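Local coordinates for putative branched-chain amino acid ABC transporter (Chromobacterium violaceum, PDB 4PYR), which probably acts as an LppC-family enzyme regulator with a periplasmic binding protein-like fold, and binds glutathione in the crystal, at residues 250-255 / 277-282. Sequence-based numbering, arbitrary orientation.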
# COMPACT_ATOMS: atom_id res chain seq x y z
N LEU A 250 1.43 -5.18 6.59
CA LEU A 250 0.57 -6.32 6.20
C LEU A 250 -0.46 -6.62 7.25
O LEU A 250 -1.56 -7.04 6.95
CB LEU A 250 1.37 -7.58 5.89
CG LEU A 250 2.38 -7.47 4.75
CD1 LEU A 250 3.30 -8.67 4.73
CD2 LEU A 250 1.63 -7.33 3.42
N TYR A 251 -0.13 -6.42 8.52
CA TYR A 251 -1.10 -6.56 9.61
C TYR A 251 -2.23 -5.53 9.45
O TYR A 251 -3.44 -5.89 9.53
CB TYR A 251 -0.36 -6.36 10.94
CG TYR A 251 -1.22 -6.39 12.19
CD1 TYR A 251 -1.57 -7.61 12.80
CD2 TYR A 251 -1.67 -5.22 12.79
CE1 TYR A 251 -2.32 -7.64 13.98
CE2 TYR A 251 -2.44 -5.23 13.96
CZ TYR A 251 -2.76 -6.43 14.56
OH TYR A 251 -3.50 -6.47 15.72
N ALA A 252 -1.85 -4.30 9.16
CA ALA A 252 -2.80 -3.22 8.97
C ALA A 252 -3.62 -3.51 7.73
O ALA A 252 -4.81 -3.21 7.70
CB ALA A 252 -2.10 -1.87 8.87
N LEU A 253 -3.00 -4.09 6.71
CA LEU A 253 -3.72 -4.46 5.49
C LEU A 253 -4.82 -5.45 5.85
O LEU A 253 -5.94 -5.37 5.31
CB LEU A 253 -2.73 -5.05 4.46
CG LEU A 253 -3.35 -5.48 3.13
CD1 LEU A 253 -3.84 -4.27 2.38
CD2 LEU A 253 -2.31 -6.26 2.33
N GLY A 254 -4.50 -6.40 6.71
CA GLY A 254 -5.49 -7.36 7.22
C GLY A 254 -6.68 -6.73 7.92
O GLY A 254 -7.86 -7.11 7.69
N ILE A 255 -6.39 -5.74 8.76
CA ILE A 255 -7.45 -5.03 9.45
C ILE A 255 -8.37 -4.41 8.40
O ILE A 255 -9.59 -4.59 8.49
CB ILE A 255 -6.91 -3.93 10.37
CG1 ILE A 255 -6.22 -4.61 11.56
CG2 ILE A 255 -7.99 -2.95 10.79
CD1 ILE A 255 -5.45 -3.66 12.42
N GLY A 277 -9.60 3.92 6.45
CA GLY A 277 -8.80 2.75 6.63
C GLY A 277 -7.63 3.06 7.55
O GLY A 277 -7.11 4.18 7.57
N VAL A 278 -7.23 2.06 8.31
CA VAL A 278 -5.94 2.19 9.02
C VAL A 278 -4.78 2.25 8.04
O VAL A 278 -3.71 2.75 8.39
CB VAL A 278 -5.70 1.11 10.09
CG1 VAL A 278 -6.77 1.13 11.13
CG2 VAL A 278 -5.51 -0.29 9.49
N THR A 279 -4.99 1.81 6.77
CA THR A 279 -3.95 1.84 5.76
C THR A 279 -4.06 3.10 4.91
O THR A 279 -3.19 3.34 4.05
CB THR A 279 -4.01 0.62 4.81
OG1 THR A 279 -5.21 0.71 4.00
CG2 THR A 279 -3.92 -0.65 5.54
N GLY A 280 -5.11 3.90 5.14
CA GLY A 280 -5.35 5.13 4.40
C GLY A 280 -6.83 5.27 4.13
O GLY A 280 -7.60 4.35 4.42
N ASP A 281 -7.24 6.44 3.67
CA ASP A 281 -8.64 6.64 3.28
C ASP A 281 -8.83 5.90 1.97
O ASP A 281 -8.05 6.09 1.04
CB ASP A 281 -8.98 8.12 3.15
CG ASP A 281 -9.36 8.78 4.47
OD1 ASP A 281 -9.56 8.10 5.50
OD2 ASP A 281 -9.46 10.01 4.44
N LEU A 282 -9.83 5.03 1.91
CA LEU A 282 -10.03 4.14 0.80
C LEU A 282 -11.30 4.48 0.02
O LEU A 282 -12.33 4.79 0.59
CB LEU A 282 -10.18 2.72 1.30
CG LEU A 282 -9.09 2.27 2.26
CD1 LEU A 282 -9.28 0.83 2.64
CD2 LEU A 282 -7.75 2.42 1.59
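Val278 and Thr279 form the two-residue turn of a beta-hairpin and press their methyl groups against Ala252 and Ile255 of helix 245-265. The turn joins strands 274-277 and 280-284, at one edge of the mixed sheet. The fold is consistent with the two-lobed periplasmic binding protein family. The turn is closed by Gly280 N bonding to Gly277 O at 3.2 Å, and the return bond from Gly277 N to Gly280 O is weak.

The apolar packing is small and buried. Val278 CG2 lies 3.8 Å from Ala252 CB. The same methyl meets Ile255 CG2 at 3.9 Å, the two side chains crossing at about a right angle. Trp224 also touches Ala252, Ile255 and Val278.

No hydrogen bond links the two segments. Asp256, the next residue of the helix, supplies the polar link: its OD1 takes the Val278 backbone N-H, and its OD2 is hydrogen-bonded to Thr279 OG1. The turn is thus tied to the helix through both carboxylate oxygens.

Leu253 directs its CB away from the turn and lines the glutathione pocket, with its side chain about 4 Å from the ligand. At chi1 68°, Thr279 has CG2 anti to its own carbonyl carbon. That methyl packs against the helix backbone, with Thr279 CG2 3.5 Å from Ala252 O and 3.7 Å from Leu253 N.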